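Local coordinates for protein minor fimbrium subunit Mfa5 (Porphyromonas gingivalis ATCC 33277, PDB 6TO1) that serves as an accessory subunit of the minor fimbriae, filamentous surface pili that mediate biofilm formation and adhesion to host cells and other oral bacteria, at residues V131-S135 and S136-G140; I271-P274 and T275-V278. All coordinates share one frame; numbering follows the deposited sequence.

Contact 1. Residues V131-S135 and S136-G140. With MG (magnesium ion), chain B; PO4 (phosphate ion), chain C.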
ATOM      1  N   VAL A 131      16.249  14.446  22.909  1.00 16.60           N
ATOM      2  CA  VAL A 131      17.344  14.695  23.874  1.00 15.40           C
ATOM      3  C   VAL A 131      17.452  16.203  24.072  1.00 16.98           C
ATOM      4  O   VAL A 131      17.831  16.931  23.132  1.00 17.97           O
ATOM      5  CB  VAL A 131      18.680  14.120  23.361  1.00 16.08           C
ATOM      6  CG1 VAL A 131      19.782  14.268  24.385  1.00 15.80           C
ATOM      7  CG2 VAL A 131      18.483  12.671  22.937  1.00 15.10           C
ATOM      8  N   ILE A 132      17.177  16.678  25.291  1.00 18.54           N
ATOM      9  CA  ILE A 132      17.083  18.113  25.554  1.00 17.08           C
ATOM     10  C   ILE A 132      18.146  18.539  26.566  1.00 17.86           C
ATOM     11  O   ILE A 132      18.213  18.010  27.678  1.00 18.49           O
ATOM     12  CB  ILE A 132      15.674  18.531  26.027  1.00 19.44           C
ATOM     13  CG1 ILE A 132      14.608  17.951  25.086  1.00 24.78           C
ATOM     14  CG2 ILE A 132      15.552  20.068  26.091  1.00 19.01           C
ATOM     15  CD1 ILE A 132      13.179  18.409  25.378  1.00 22.83           C
ATOM     16  N   ASP A 133      18.951  19.527  26.160  1.00 17.78           N
ATOM     17  CA  ASP A 133      19.939  20.241  26.973  1.00 16.95           C
ATOM     18  C   ASP A 133      19.227  21.108  28.004  1.00 18.57           C
ATOM     19  O   ASP A 133      18.517  22.040  27.627  1.00 21.55           O
ATOM     20  CB  ASP A 133      20.738  21.065  25.970  1.00 18.57           C
ATOM     21  CG  ASP A 133      21.874  21.860  26.556  1.00 19.01           C
ATOM     22  OD1 ASP A 133      21.999  22.035  27.787  1.00 18.42           O
ATOM     23  OD2 ASP A 133      22.655  22.351  25.717  1.00 18.04           O
ATOM     24  N   GLN A 134      19.357  20.776  29.296  1.00 19.37           N
ATOM     25  CA  GLN A 134      18.890  21.649  30.379  1.00 21.21           C
ATOM     26  C   GLN A 134      20.063  22.190  31.198  1.00 21.19           C
ATOM     27  O   GLN A 134      19.963  22.369  32.420  1.00 21.95           O
ATOM     28  CB  GLN A 134      17.866  20.933  31.284  1.00 19.87           C
ATOM     29  CG  GLN A 134      18.352  19.742  32.059  1.00 18.72           C
ATOM     30  CD  GLN A 134      17.358  19.294  33.160  1.00 21.16           C
ATOM     31  OE1 GLN A 134      16.155  19.524  33.070  1.00 24.69           O
ATOM     32  NE2 GLN A 134      17.879  18.663  34.195  1.00 22.52           N
ATOM     33  N   SER A 135      21.194  22.435  30.539  1.00 18.92           N
ATOM     34  CA  SER A 135      22.380  22.946  31.218  1.00 17.94           C
ATOM     35  C   SER A 135      22.188  24.413  31.582  1.00 16.10           C
ATOM     36  O   SER A 135      21.296  25.085  31.084  1.00 21.46           O
ATOM     37  CB  SER A 135      23.622  22.781  30.335  1.00 22.20           C
ATOM     38  OG  SER A 135      23.528  23.623  29.201  1.00 17.41           O
ATOM     39  N   SER A 136      23.070  24.922  32.446  1.00 21.37           N
ATOM     40  CA  SER A 136      22.904  26.286  32.960  1.00 22.66           C
ATOM     41  C   SER A 136      23.026  27.342  31.866  1.00 24.72           C
ATOM     42  O   SER A 136      22.396  28.409  31.961  1.00 23.41           O
ATOM     43  CB  SER A 136      23.912  26.515  34.110  1.00 22.66           C
ATOM     44  OG  SER A 136      25.163  26.953  33.633  1.00 26.48           O
ATOM     45  N   SER A 137      23.750  27.055  30.776  1.00 19.12           N
ATOM     46  CA  SER A 137      23.811  28.012  29.679  1.00 21.34           C
ATOM     47  C   SER A 137      22.466  28.211  29.001  1.00 23.53           C
ATOM     48  O   SER A 137      22.305  29.194  28.254  1.00 21.19           O
ATOM     49  CB  SER A 137      24.851  27.550  28.646  1.00 22.02           C
ATOM     50  OG  SER A 137      24.429  26.311  28.075  1.00 20.07           O
ATOM     51  N   MET A 138      21.518  27.289  29.208  1.00 23.74           N
ATOM     52  CA  MET A 138      20.150  27.419  28.710  1.00 21.13           C
ATOM     53  C   MET A 138      19.256  28.207  29.671  1.00 23.20           C
ATOM     54  O   MET A 138      18.086  28.469  29.339  1.00 21.01           O
ATOM     55  CB  MET A 138      19.507  26.034  28.470  1.00 20.86           C
ATOM     56  CG  MET A 138      20.248  25.113  27.486  1.00 25.02           C
ATOM     57  SD  MET A 138      19.946  25.470  25.751  1.00 22.28           S
ATOM     58  CE  MET A 138      18.245  24.959  25.531  1.00 23.91           C
ATOM     59  N   GLY A 139      19.800  28.624  30.812  1.00 24.75           N
ATOM     60  CA  GLY A 139      19.054  29.353  31.824  1.00 28.44           C
ATOM     61  C   GLY A 139      19.663  30.696  32.206  1.00 26.53           C
ATOM     62  O   GLY A 139      20.507  31.222  31.483  1.00 26.59           O
ATOM     63  N   GLY A 140      19.233  31.252  33.340  1.00 29.91           N
ATOM     64  CA  GLY A 140      19.700  32.566  33.765  1.00 23.50           C
ATOM     65  C   GLY A 140      19.407  33.632  32.745  1.00 26.05           C
ATOM     66  O   GLY A 140      18.277  33.781  32.263  1.00 34.20           O
TER
HETATM   67 MG    MG B1101      25.296  24.438  28.465  1.00 19.27          MG
HETATM   68  P   PO4 C1102      26.936  24.902  31.236  1.00 20.59           P
HETATM   69  O1  PO4 C1102      26.376  24.797  32.667  1.00 20.91           O
HETATM   70  O2  PO4 C1102      27.799  23.682  30.940  1.00 20.30           O
HETATM   71  O3  PO4 C1102      27.823  26.131  31.199  1.00 23.39           O
HETATM   72  O4  PO4 C1102      25.851  25.102  30.247  1.00 19.73           O
HETATM   73  O   HOH W   1      24.647  23.958  26.600  1.00 19.53           O
HETATM   74  O   HOH W   2      27.022  25.142  27.492  1.00 18.57           O
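S135 and M138 are joined by a backbone hydrogen bond, M138 N to S135 O at 2.9 Å, that closes the first turn of the 3-10 segment 136-138, where strand 126-133 gives way to the loop leading to helix 143-160. The turn brings the hydroxyls of S135 and S137 to the same magnesium ion, each OG 2.1 Å from the metal; S137 OG is also hydrogen-bonded to D235 OD2. For S135 this depends on OG standing between its backbone N and carbonyl carbon (chi1 67°), a torsion that S137 shares. D133 stays in the second shell. Its OD1 accepts S135 N at 2.9 Å, which makes an Asx turn, and takes the S135 hydroxyl on its syn lone pair at 2.6 Å, which fixes the rotation of that metal-binding OG; OD2 receives a hydrogen bond from a metal-bound water. The run D-Q-S-S-S is the DxSxS signature of a metal-ion-dependent adhesion site (MIDAS), at the end of a central strand of the von Willebrand factor type A domain, and T207 OG1 completes the magnesium sphere. A phosphate ion, probably from the crystallisation liquor, occupies one coordination position through O4. S137 N donates to that oxygen, while S136 OG holds O1 at 2.7 Å. The M138 side chain, bent at chi2 and chi3, crosses D133 with CG 3.6 Å from OD1 and CE 3.6 Å from D133 O. Its other neighbours include R145, L146 and A149 of helix 143-160.

Contact 2. Residues I271-P274 and T275-V278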
ATOM      1  N   ILE A 271      42.282  30.856  22.495  1.00 21.55           N
ATOM      2  CA  ILE A 271      43.356  31.839  22.433  1.00 21.70           C
ATOM      3  C   ILE A 271      42.802  33.231  22.733  1.00 21.97           C
ATOM      4  O   ILE A 271      43.387  33.979  23.519  1.00 26.95           O
ATOM      5  CB  ILE A 271      44.074  31.791  21.065  1.00 21.83           C
ATOM      6  CG1 ILE A 271      44.905  30.502  20.930  1.00 21.16           C
ATOM      7  CG2 ILE A 271      44.941  33.056  20.842  1.00 22.54           C
ATOM      8  CD1 ILE A 271      45.314  30.179  19.484  1.00 24.36           C
ATOM      9  N   ASN A 272      41.633  33.567  22.173  1.00 21.23           N
ATOM     10  CA  ASN A 272      41.064  34.900  22.311  1.00 18.58           C
ATOM     11  C   ASN A 272      40.424  35.126  23.667  1.00 29.47           C
ATOM     12  O   ASN A 272      40.479  36.240  24.202  1.00 26.33           O
ATOM     13  CB  ASN A 272      40.023  35.154  21.214  1.00 24.15           C
ATOM     14  CG  ASN A 272      40.646  35.217  19.826  1.00 22.02           C
ATOM     15  OD1 ASN A 272      41.862  35.136  19.685  1.00 27.03           O
ATOM     16  ND2 ASN A 272      39.808  35.315  18.802  1.00 30.42           N
ATOM     17  N   PHE A 273      39.800  34.100  24.226  1.00 21.67           N
ATOM     18  CA  PHE A 273      39.015  34.203  25.455  1.00 22.18           C
ATOM     19  C   PHE A 273      39.367  33.015  26.353  1.00 26.21           C
ATOM     20  O   PHE A 273      38.517  32.160  26.646  1.00 25.44           O
ATOM     21  CB  PHE A 273      37.515  34.205  25.155  1.00 21.76           C
ATOM     22  CG  PHE A 273      37.060  35.310  24.224  1.00 26.02           C
ATOM     23  CD1 PHE A 273      37.077  36.635  24.628  1.00 40.84           C
ATOM     24  CD2 PHE A 273      36.593  35.013  22.959  1.00 22.89           C
ATOM     25  CE1 PHE A 273      36.636  37.643  23.770  1.00 38.39           C
ATOM     26  CE2 PHE A 273      36.151  36.001  22.105  1.00 31.12           C
ATOM     27  CZ  PHE A 273      36.174  37.325  22.516  1.00 32.56           C
ATOM     28  N   PRO A 274      40.613  32.949  26.840  1.00 22.33           N
ATOM     29  CA  PRO A 274      41.056  31.721  27.525  1.00 24.57           C
ATOM     30  C   PRO A 274      40.216  31.343  28.733  1.00 30.08           C
ATOM     31  O   PRO A 274      39.919  30.156  28.922  1.00 23.60           O
ATOM     32  CB  PRO A 274      42.505  32.037  27.922  1.00 28.61           C
ATOM     33  CG  PRO A 274      42.612  33.534  27.810  1.00 28.13           C
ATOM     34  CD  PRO A 274      41.689  33.943  26.726  1.00 25.01           C
ATOM     35  N   THR A 275      39.809  32.306  29.561  1.00 23.75           N
ATOM     36  CA  THR A 275      39.103  31.920  30.773  1.00 24.83           C
ATOM     37  C   THR A 275      37.637  31.589  30.509  1.00 26.09           C
ATOM     38  O   THR A 275      36.959  31.096  31.415  1.00 26.95           O
ATOM     39  CB  THR A 275      39.213  33.014  31.849  1.00 29.18           C
ATOM     40  OG1 THR A 275      38.594  34.206  31.390  1.00 29.92           O
ATOM     41  CG2 THR A 275      40.668  33.302  32.181  1.00 30.46           C
ATOM     42  N   ASN A 276      37.132  31.848  29.295  1.00 24.16           N
ATOM     43  CA  ASN A 276      35.790  31.414  28.941  1.00 25.37           C
ATOM     44  C   ASN A 276      35.770  29.945  28.501  1.00 26.80           C
ATOM     45  O   ASN A 276      34.731  29.277  28.605  1.00 23.34           O
ATOM     46  CB  ASN A 276      35.232  32.264  27.801  1.00 31.70           C
ATOM     47  CG  ASN A 276      34.804  33.652  28.249  1.00 42.83           C
ATOM     48  OD1 ASN A 276      34.852  33.986  29.427  1.00 39.54           O
ATOM     49  ND2 ASN A 276      34.365  34.459  27.300  1.00 32.82           N
ATOM     50  N   TYR A 277      36.893  29.443  27.987  1.00 22.87           N
ATOM     51  CA  TYR A 277      36.957  28.128  27.350  1.00 18.46           C
ATOM     52  C   TYR A 277      37.577  27.054  28.216  1.00 18.18           C
ATOM     53  O   TYR A 277      37.120  25.913  28.186  1.00 22.78           O
ATOM     54  CB  TYR A 277      37.777  28.222  26.070  1.00 15.78           C
ATOM     55  CG  TYR A 277      36.985  28.735  24.916  1.00 21.33           C
ATOM     56  CD1 TYR A 277      36.355  27.854  24.053  1.00 22.95           C
ATOM     57  CD2 TYR A 277      36.854  30.077  24.682  1.00 18.34           C
ATOM     58  CE1 TYR A 277      35.633  28.300  22.995  1.00 19.44           C
ATOM     59  CE2 TYR A 277      36.117  30.547  23.588  1.00 19.06           C
ATOM     60  CZ  TYR A 277      35.490  29.652  22.772  1.00 20.57           C
ATOM     61  OH  TYR A 277      34.740  30.066  21.687  1.00 24.88           O
ATOM     62  N   VAL A 278      38.638  27.368  28.958  1.00 19.24           N
ATOM     63  CA  VAL A 278      39.518  26.338  29.493  1.00 18.26           C
ATOM     64  C   VAL A 278      39.207  26.104  30.966  1.00 22.20           C
ATOM     65  O   VAL A 278      39.285  27.031  31.780  1.00 23.41           O
ATOM     66  CB  VAL A 278      40.994  26.708  29.303  1.00 21.10           C
ATOM     67  CG1 VAL A 278      41.866  25.610  29.825  1.00 22.15           C
ATOM     68  CG2 VAL A 278      41.291  26.974  27.846  1.00 21.29           C
TER
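P274 O accepts two backbone hydrogen bonds from the end of the short helix 274-277: V278 N at 3.1 Å, lying nearly in line with the carbonyl bond (C=O...N angle 167°), and Y277 N at 3.2 Å, well above the carbonyl plane. One residue earlier, F273 O receives N276 N at 3.0 Å, again from above its plane, with Y277 N adding a weak, long bond. F273 thus does double duty. It is the first residue to leave helical geometry after helix 262-272, and its non-helical backbone turns the chain so that it also occupies the N-cap position of the next helix. P274 follows as the first helical residue, where a proline, lacking an N-H, costs no helical hydrogen bond.

The F273 carbonyl is flanked by side chains as well. Y277 presents the edge of its ring, CD2 lying 3.3 Å from F273 O and near the ring plane, while N276 CB approaches the same oxygen. With CG anti to the carbonyl carbon (chi1 -75°), N276 swings its amide back along the turn until ND2 is 3.8 Å from F273 CB; amide and phenyl planes are only 19° apart, although the two side chains cross at a slant. F273 CB also makes a loose apolar contact with Y277 CD2 at 4.2 Å. On the far end of the turn, V278 CG2 lies 3.6 Å from P274 O.

Y277 and V278 both turn back against helix 262-272, where they meet A270, and Y277 also touches V266 there and F368 of a loop. P274 rests on Y290 and V278 on P291, while a backbone hydrogen bond ties Y277 to L325, just ahead of strand 326-327.

How the contacts relate
Contact 1 precedes contact 2 in the chain, and their centres lie 21 Å apart; the nearest atoms remain about 10 Å from each other, so the two do not touch. Both belong to the same end of the elongated molecule, on one side of its centre. Contact 1 supplies two of the three protein ligands of the magnesium ion, whereas contact 2 supplies none: the Y277 side chain stays about 12 Å from that metal. The turn at 271-278 is instead about 10 Å, measured from the T275 side chain, from the calcium ion bound by N280, N281, T284, L286 and D319, the first of which follows shortly after V278.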